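Local structure of peptidoglycan-recognition protein SA (Drosophila melanogaster, 1SXR) at residues G46-S49 against K53-E56; A63-E68 against D73-F78; D130-G135 against E143-I148. The protein recognises peptidoglycan of Gram-positive bacteria and so activates the Toll pathway of innate immunity in the fly. All blocks are in the same frame, centred on the assembly; numbering follows the deposited sequence.

Contact 1: G46-S49 against K53-E56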
loop_
_atom_site.group_PDB
_atom_site.type_symbol
_atom_site.label_atom_id
_atom_site.label_comp_id
_atom_site.label_asym_id
_atom_site.label_seq_id
_atom_site.Cartn_x
_atom_site.Cartn_y
_atom_site.Cartn_z
ATOM N N GLY A 46 6.131 -8.976 -9.386
ATOM C CA GLY A 46 5.145 -8.229 -10.182
ATOM C C GLY A 46 5.618 -6.953 -10.862
ATOM O O GLY A 46 4.799 -6.212 -11.393
ATOM N N GLU A 47 6.919 -6.677 -10.892
ATOM C CA GLU A 47 7.383 -5.388 -11.438
ATOM C C GLU A 47 6.785 -5.142 -12.833
ATOM O O GLU A 47 6.699 -6.056 -13.635
ATOM C CB GLU A 47 8.925 -5.287 -11.457
ATOM C CG GLU A 47 9.446 -3.921 -11.922
ATOM C CD GLU A 47 10.949 -3.707 -11.722
ATOM O OE1 GLU A 47 11.492 -4.109 -10.669
ATOM O OE2 GLU A 47 11.581 -3.110 -12.630
ATOM N N CYS A 48 6.318 -3.925 -13.076
ATOM C CA CYS A 48 5.586 -3.632 -14.304
ATOM C C CYS A 48 5.547 -2.125 -14.554
ATOM O O CYS A 48 5.636 -1.324 -13.621
ATOM C CB CYS A 48 4.182 -4.241 -14.213
ATOM S SG CYS A 48 3.169 -3.629 -12.841
ATOM N N SER A 49 5.433 -1.738 -15.820
ATOM C CA SER A 49 5.386 -0.332 -16.187
ATOM C C SER A 49 4.117 -0.098 -16.992
ATOM O O SER A 49 3.940 -0.657 -18.087
ATOM C CB SER A 49 6.589 0.054 -17.047
ATOM O OG SER A 49 7.822 -0.274 -16.421
ATOM N N LYS A 53 0.572 -3.402 -18.921
ATOM C CA LYS A 53 1.336 -4.531 -18.378
ATOM C C LYS A 53 0.875 -4.844 -16.949
ATOM O O LYS A 53 0.710 -6.019 -16.558
ATOM C CB LYS A 53 2.828 -4.190 -18.360
ATOM C CG LYS A 53 3.429 -3.852 -19.721
ATOM C CD LYS A 53 3.611 -5.128 -20.524
ATOM C CE LYS A 53 4.044 -4.839 -21.973
ATOM N NZ LYS A 53 5.254 -3.975 -22.068
ATOM N N CYS A 54 0.660 -3.794 -16.165
ATOM C CA CYS A 54 0.375 -4.011 -14.758
ATOM C C CYS A 54 -0.958 -4.694 -14.535
ATOM O O CYS A 54 -1.145 -5.385 -13.533
ATOM C CB CYS A 54 0.437 -2.723 -13.927
ATOM S SG CYS A 54 2.143 -2.102 -13.700
ATOM N N ALA A 55 -1.908 -4.488 -15.438
ATOM C CA ALA A 55 -3.237 -5.009 -15.148
ATOM C C ALA A 55 -3.248 -6.522 -14.933
ATOM O O ALA A 55 -3.890 -7.001 -13.984
ATOM C CB ALA A 55 -4.250 -4.623 -16.246
ATOM N N GLU A 56 -2.578 -7.281 -15.795
ATOM C CA GLU A 56 -2.642 -8.738 -15.653
ATOM C C GLU A 56 -1.950 -9.161 -14.354
ATOM O O GLU A 56 -2.400 -10.083 -13.638
ATOM C CB GLU A 56 -2.006 -9.447 -16.842
ATOM C CG GLU A 56 -2.325 -10.937 -16.832
ATOM C CD GLU A 56 -1.628 -11.696 -17.942
ATOM O OE1 GLU A 56 -1.275 -11.060 -18.964
ATOM O OE2 GLU A 56 -1.445 -12.929 -17.796
HETATM O O HOH W 1 2.034 -0.720 -20.025
#
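Cys48 and Cys54 form a disulfide that ties the loop after strand 35-42 to the early part of helix 50-67, within the amidase-2 type alpha/beta fold of peptidoglycan-recognition proteins. The site illustrates how a short covalent ring can fix a chain where loop gives way to helix: five residues separate the two half-cystines, and the CA atoms of Cys48 and Cys54 are 5.2 Å apart. Followed outward from the backbone, the Cys48 side chain starts with CB, which points at the helix and packs 3.9 Å from Cys54 CA. The next atom, SG, stands between the backbone N and the carbonyl carbon of Cys48 (chi1 60°), a rotation that brings it up to its mate, and there Cys48 SG and Cys54 SG are bonded at 2.0 Å. Cys54 reaches the same point with SG beside its backbone N and anti to its carbonyl carbon. The torsion about the S-S bond is 106°, a right-handed bridge opened somewhat beyond a right angle. Cys54 was modelled in two conformers, and this geometry belongs to one of them. Both cysteines are buried, with Ile112 against Cys48.

Beside this bridge the contact turns polar and open to solvent. Lys53 lays CG 3.6 Å from Ser49 O, then bends at chi2 and carries its ammonium away from the loop. On the other end of the loop, Glu47 points its CB away from the helix and forms a salt bridge with Lys118. A water links the two backbones: it donates to Ser49 O at 2.7 Å and accepts from Lys53 N at 3.2 Å.

Contact 2: A63-E68 against D73-F78. With EDO (1,2-ethanediol), chain D.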
loop_
_atom_site.group_PDB
_atom_site.type_symbol
_atom_site.label_atom_id
_atom_site.label_comp_id
_atom_site.label_asym_id
_atom_site.label_seq_id
_atom_site.Cartn_x
_atom_site.Cartn_y
_atom_site.Cartn_z
ATOM N N ALA A 63 -6.129 -12.627 -7.463
ATOM C CA ALA A 63 -6.532 -14.036 -7.442
ATOM C C ALA A 63 -5.762 -14.804 -6.388
ATOM O O ALA A 63 -6.325 -15.623 -5.662
ATOM C CB ALA A 63 -6.299 -14.649 -8.804
ATOM N N TYR A 64 -4.461 -14.593 -6.315
ATOM C CA TYR A 64 -3.675 -15.261 -5.276
ATOM C C TYR A 64 -4.154 -14.817 -3.880
ATOM O O TYR A 64 -4.398 -15.624 -2.989
ATOM C CB TYR A 64 -2.193 -14.918 -5.491
ATOM C CG TYR A 64 -1.256 -15.476 -4.458
ATOM C CD1 TYR A 64 -1.152 -16.833 -4.227
ATOM C CD2 TYR A 64 -0.446 -14.613 -3.738
ATOM C CE1 TYR A 64 -0.242 -17.316 -3.254
ATOM C CE2 TYR A 64 0.439 -15.068 -2.803
ATOM C CZ TYR A 64 0.531 -16.409 -2.554
ATOM O OH TYR A 64 1.441 -16.814 -1.579
ATOM N N HIS A 65 -4.313 -13.523 -3.669
ATOM C CA HIS A 65 -4.739 -13.067 -2.357
ATOM C C HIS A 65 -6.135 -13.544 -1.964
ATOM O O HIS A 65 -6.345 -13.959 -0.828
ATOM C CB HIS A 65 -4.685 -11.540 -2.314
ATOM C CG HIS A 65 -3.293 -11.011 -2.259
ATOM N ND1 HIS A 65 -2.991 -9.696 -1.950
ATOM C CD2 HIS A 65 -2.110 -11.644 -2.438
ATOM C CE1 HIS A 65 -1.676 -9.541 -1.967
ATOM N NE2 HIS A 65 -1.117 -10.709 -2.252
ATOM N N GLN A 66 -7.089 -13.464 -2.882
ATOM C CA GLN A 66 -8.461 -13.888 -2.596
ATOM C C GLN A 66 -8.624 -15.388 -2.477
ATOM O O GLN A 66 -9.333 -15.853 -1.573
ATOM C CB GLN A 66 -9.422 -13.363 -3.667
ATOM C CG GLN A 66 -9.682 -11.872 -3.512
ATOM C CD GLN A 66 -10.684 -11.347 -4.554
ATOM O OE1 GLN A 66 -10.648 -11.773 -5.717
ATOM N NE2 GLN A 66 -11.564 -10.432 -4.133
ATOM N N ASN A 67 -7.985 -16.145 -3.367
ATOM C CA ASN A 67 -8.296 -17.572 -3.488
ATOM C C ASN A 67 -7.289 -18.499 -2.849
ATOM O O ASN A 67 -7.594 -19.694 -2.668
ATOM C CB ASN A 67 -8.475 -17.936 -4.953
ATOM C CG ASN A 67 -9.587 -17.139 -5.614
ATOM O OD1 ASN A 67 -10.534 -16.713 -4.960
ATOM N ND2 ASN A 67 -9.461 -16.917 -6.900
ATOM N N GLU A 68 -6.097 -17.991 -2.533
ATOM C CA GLU A 68 -5.095 -18.807 -1.857
ATOM C C GLU A 68 -4.814 -18.306 -0.454
ATOM O O GLU A 68 -4.621 -19.095 0.475
ATOM C CB GLU A 68 -3.804 -18.904 -2.661
ATOM C CG GLU A 68 -3.967 -19.668 -3.972
ATOM C CD GLU A 68 -4.433 -21.107 -3.771
ATOM O OE1 GLU A 68 -3.963 -21.772 -2.816
ATOM O OE2 GLU A 68 -5.256 -21.574 -4.593
ATOM N N ASP A 73 -9.739 -9.245 -0.604
ATOM C CA ASP A 73 -9.327 -8.470 -1.781
ATOM C C ASP A 73 -7.791 -8.479 -1.803
ATOM O O ASP A 73 -7.138 -9.023 -0.882
ATOM C CB ASP A 73 -9.867 -7.043 -1.660
ATOM C CG ASP A 73 -10.086 -6.378 -2.991
ATOM O OD1 ASP A 73 -9.488 -6.815 -3.996
ATOM O OD2 ASP A 73 -10.805 -5.346 -3.099
ATOM N N ILE A 74 -7.220 -7.889 -2.846
ATOM C CA ILE A 74 -5.788 -7.614 -2.815
ATOM C C ILE A 74 -5.440 -6.947 -1.468
ATOM O O ILE A 74 -6.195 -6.099 -0.951
ATOM C CB ILE A 74 -5.377 -6.753 -4.034
ATOM C CG1 ILE A 74 -3.875 -6.858 -4.304
ATOM C CG2 ILE A 74 -5.964 -5.385 -4.026
ATOM C CD1 ILE A 74 -3.572 -6.652 -5.782
ATOM N N SER A 75 -4.327 -7.362 -0.858
ATOM C CA SER A 75 -4.114 -7.060 0.571
ATOM C C SER A 75 -3.919 -5.565 0.830
ATOM O O SER A 75 -4.349 -5.027 1.873
ATOM C CB SER A 75 -2.909 -7.825 1.101
ATOM O OG SER A 75 -1.732 -7.338 0.471
ATOM N N TYR A 76 -3.254 -4.907 -0.113
ATOM C CA TYR A 76 -2.859 -3.491 0.062
ATOM C C TYR A 76 -4.000 -2.558 -0.269
ATOM O O TYR A 76 -4.825 -2.871 -1.133
ATOM C CB TYR A 76 -1.674 -3.164 -0.870
ATOM C CG TYR A 76 -0.590 -4.207 -0.823
ATOM C CD1 TYR A 76 0.252 -4.311 0.277
ATOM C CD2 TYR A 76 -0.422 -5.076 -1.870
ATOM C CE1 TYR A 76 1.245 -5.301 0.316
ATOM C CE2 TYR A 76 0.568 -6.042 -1.857
ATOM C CZ TYR A 76 1.385 -6.149 -0.764
ATOM O OH TYR A 76 2.384 -7.111 -0.729
ATOM N N ASN A 77 -4.046 -1.382 0.359
ATOM C CA ASN A 77 -5.061 -0.397 -0.062
ATOM C C ASN A 77 -4.766 0.183 -1.438
ATOM O O ASN A 77 -5.681 0.389 -2.220
ATOM C CB ASN A 77 -5.217 0.696 0.991
ATOM C CG ASN A 77 -5.818 0.159 2.287
ATOM O OD1 ASN A 77 -5.095 -0.264 3.165
ATOM N ND2 ASN A 77 -7.150 0.125 2.376
ATOM N N PHE A 78 -3.483 0.443 -1.714
ATOM C CA PHE A 78 -3.011 0.966 -3.026
ATOM C C PHE A 78 -1.703 0.335 -3.410
ATOM O O PHE A 78 -0.919 -0.096 -2.548
ATOM C CB PHE A 78 -2.794 2.481 -2.940
ATOM C CG PHE A 78 -4.067 3.225 -2.645
ATOM C CD1 PHE A 78 -5.001 3.415 -3.660
ATOM C CD2 PHE A 78 -4.339 3.683 -1.368
ATOM C CE1 PHE A 78 -6.221 4.071 -3.395
ATOM C CE2 PHE A 78 -5.549 4.327 -1.094
ATOM C CZ PHE A 78 -6.483 4.521 -2.100
HETATM C C1 EDO D . 0.385 -10.986 0.897
HETATM O O1 EDO D . 0.598 -11.424 2.251
HETATM C C2 EDO D . 0.823 -9.532 0.750
HETATM O O2 EDO D . 0.250 -8.732 1.789
#
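His65 ND1 accepts a hydrogen bond from Ser75 N at 2.9 Å, a polar link between helix 50-67 and the loop after it. The N-H...N angle is 146°, and Ser75 N lies only 10° out of the imidazole plane, so the ring meets the loop by its edge, not its face. With CG beside the backbone N (chi1 -73°), the ring is directed from the helix into the loop. CE1 of His65 comes 3.3 Å from Ser75 OG, and Ile74 CG1 packs 3.8 Å from His65 ND1; the serine oxygen and the isoleucine carbon lie off the ring plane, on opposite sides of it. Were His65 replaced by an alanine, Ser75 N would probably lose its acceptor and a gap would open beside Ile74.

One residue further on, Gln66 rests its CG 3.8 Å from Asp73 CA, while its amide nitrogen is held by Asn72 O and Pro24 O. Asp73 points its CB away from the helix: OD1 receives Ile74 N at 2.8 Å, on its anti side but tilted well out of the carboxylate plane, and also Gln62 NE2, and OD2 makes a salt bridge with Lys17. These partners hold this part of the loop and satisfy a buried carboxylate.

Ser75 OG sits over the centre of one face of the Tyr76 ring and shares a hydrogen bond of 2.8 Å with O2 of an ethanediol, probably from the crystallisation liquor. The diol also approaches Tyr76 OH through its C2, and His65 NE2 through its C1 at 3.5 Å. Residues 61-64 and 71-76 are inferred to bind peptidoglycan, so the small diol probably occupies part of the ligand groove of a peptidoglycan-recognition protein.

Contact 3: D130-G135 against E143-I148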
loop_
_atom_site.group_PDB
_atom_site.type_symbol
_atom_site.label_atom_id
_atom_site.label_comp_id
_atom_site.label_asym_id
_atom_site.label_seq_id
_atom_site.Cartn_x
_atom_site.Cartn_y
_atom_site.Cartn_z
ATOM N N ASP A 130 2.430 12.290 -3.476
ATOM C CA ASP A 130 1.190 12.939 -3.925
ATOM C C ASP A 130 -0.038 12.243 -3.364
ATOM O O ASP A 130 -1.008 12.896 -3.003
ATOM C CB ASP A 130 1.076 12.957 -5.441
ATOM C CG ASP A 130 2.145 13.802 -6.104
ATOM O OD1 ASP A 130 2.872 14.535 -5.393
ATOM O OD2 ASP A 130 2.324 13.776 -7.336
ATOM N N LEU A 131 -0.002 10.912 -3.305
ATOM C CA LEU A 131 -1.137 10.152 -2.753
ATOM C C LEU A 131 -1.398 10.471 -1.259
ATOM O O LEU A 131 -2.553 10.600 -0.818
ATOM C CB LEU A 131 -0.928 8.633 -2.977
ATOM C CG LEU A 131 -2.062 7.699 -2.515
ATOM C CD1 LEU A 131 -3.356 7.912 -3.306
ATOM C CD2 LEU A 131 -1.591 6.247 -2.635
ATOM N N LEU A 132 -0.317 10.563 -0.488
ATOM C CA LEU A 132 -0.409 10.869 0.929
ATOM C C LEU A 132 -0.967 12.263 1.122
ATOM O O LEU A 132 -1.846 12.468 1.956
ATOM C CB LEU A 132 0.958 10.761 1.578
ATOM C CG LEU A 132 1.466 9.320 1.547
ATOM C CD1 LEU A 132 2.894 9.239 2.047
ATOM C CD2 LEU A 132 0.557 8.416 2.324
ATOM N N ALA A 133 -0.487 13.216 0.328
ATOM C CA ALA A 133 -0.928 14.591 0.550
ATOM C C ALA A 133 -2.386 14.717 0.169
ATOM O O ALA A 133 -3.139 15.447 0.802
ATOM C CB ALA A 133 -0.089 15.552 -0.272
ATOM N N CYS A 134 -2.780 14.022 -0.895
ATOM C CA CYS A 134 -4.158 14.000 -1.323
ATOM C C CYS A 134 -5.063 13.352 -0.272
ATOM O O CYS A 134 -6.161 13.853 0.016
ATOM C CB CYS A 134 -4.246 13.261 -2.662
ATOM S SG CYS A 134 -5.891 13.360 -3.394
ATOM N N GLY A 135 -4.601 12.258 0.324
ATOM C CA GLY A 135 -5.363 11.615 1.391
ATOM C C GLY A 135 -5.624 12.543 2.555
ATOM O O GLY A 135 -6.722 12.547 3.133
ATOM N N GLU A 143 -4.172 14.854 9.507
ATOM C CA GLU A 143 -3.114 15.785 9.124
ATOM C C GLU A 143 -1.767 15.407 9.773
ATOM O O GLU A 143 -0.711 15.731 9.225
ATOM C CB GLU A 143 -3.527 17.234 9.453
ATOM C CG GLU A 143 -4.657 17.782 8.571
ATOM C CD GLU A 143 -4.718 19.310 8.537
ATOM O OE1 GLU A 143 -4.415 19.936 9.567
ATOM O OE2 GLU A 143 -5.069 19.882 7.472
ATOM N N ASP A 144 -1.796 14.723 10.919
ATOM C CA ASP A 144 -0.567 14.298 11.581
ATOM C C ASP A 144 -0.338 12.784 11.543
ATOM O O ASP A 144 0.195 12.206 12.498
ATOM C CB ASP A 144 -0.504 14.795 13.034
ATOM C CG ASP A 144 -1.705 14.367 13.858
ATOM O OD1 ASP A 144 -2.755 13.999 13.282
ATOM O OD2 ASP A 144 -1.688 14.367 15.105
ATOM N N TYR A 145 -0.722 12.154 10.430
ATOM C CA TYR A 145 -0.581 10.701 10.304
ATOM C C TYR A 145 0.852 10.257 10.529
ATOM O O TYR A 145 1.795 11.015 10.270
ATOM C CB TYR A 145 -1.066 10.211 8.930
ATOM C CG TYR A 145 -0.190 10.607 7.778
ATOM C CD1 TYR A 145 0.886 9.816 7.396
ATOM C CD2 TYR A 145 -0.420 11.781 7.075
ATOM C CE1 TYR A 145 1.700 10.176 6.333
ATOM C CE2 TYR A 145 0.383 12.146 6.012
ATOM C CZ TYR A 145 1.447 11.354 5.651
ATOM O OH TYR A 145 2.257 11.746 4.602
ATOM N N ALA A 146 1.005 9.024 11.010
ATOM C CA ALA A 146 2.325 8.392 11.158
ATOM C C ALA A 146 2.605 7.500 9.946
ATOM O O ALA A 146 1.735 6.728 9.548
ATOM C CB ALA A 146 2.383 7.565 12.412
ATOM N N LEU A 147 3.807 7.624 9.395
ATOM C CA LEU A 147 4.281 6.789 8.286
ATOM C C LEU A 147 5.230 5.733 8.834
ATOM O O LEU A 147 6.216 6.055 9.515
ATOM C CB LEU A 147 5.021 7.662 7.260
ATOM C CG LEU A 147 5.567 6.932 6.026
ATOM C CD1 LEU A 147 4.401 6.684 5.087
ATOM C CD2 LEU A 147 6.651 7.742 5.320
ATOM N N ILE A 148 4.967 4.468 8.540
ATOM C CA ILE A 148 5.885 3.411 8.969
ATOM C C ILE A 148 6.107 2.386 7.865
ATOM O O ILE A 148 5.311 2.282 6.940
ATOM C CB ILE A 148 5.366 2.663 10.219
ATOM C CG1 ILE A 148 3.981 2.056 9.954
ATOM C CG2 ILE A 148 5.231 3.611 11.410
ATOM C CD1 ILE A 148 3.510 1.169 11.109
#
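Leu132 and Tyr145 are the closest backbone pair, yet their CA atoms stand 9.4 Å apart, a separation that leaves side chains to fill the space between helix 122-137 and strand 145-149. The arrangement is helix-on-sheet packing in the amidase-2 type alpha/beta fold, with the helix lying over the mixed sheet and here meeting its outermost strand 145-149. Leu132 meets both strand residues. Tyr145 CG stands between the backbone N and the carbonyl carbon (chi1 70°), and the ring reaches from the strand toward the helix to cross the Leu132 side chain at about a right angle. The phenol end does the touching: Tyr145 OH comes 3.4 Å from Leu132 CB and 3.6 Å from Leu132 CD1, while Tyr145 CZ is 4.1 Å from that same CB. His172 stacks on the Tyr145 ring, and Val38 of the neighbouring strand 35-42 touches all three side chains, so the pair belongs to a larger apolar cluster. Helical bonds such as Cys134 N to Asp130 O run through this turn, and Cys134 is itself bridged to Cys11. Two residues along the strand, Leu147 closes the contact with one methyl, its CD1 lying 4.2 Å from Leu132 CD1.

Contacts 1 and 2 share helix 50-67, one near its start and one at its end, with centres 15 Å apart; each holds a loop to that helix, but by different means. Contact 1 is partly buried, with a covalent bridge at its heart and a water at its exposed side. In contact 2, which is buried, a histidine edge and satisfied polar groups lie beside the region inferred to bind peptidoglycan. Contact 3 lies across the chain's centre from both, away from the annotated sites, and is made of apolar packing between helix and sheet. It nevertheless touches contact 2, where Phe78 CG packs 3.9 Å from Leu131 CD2.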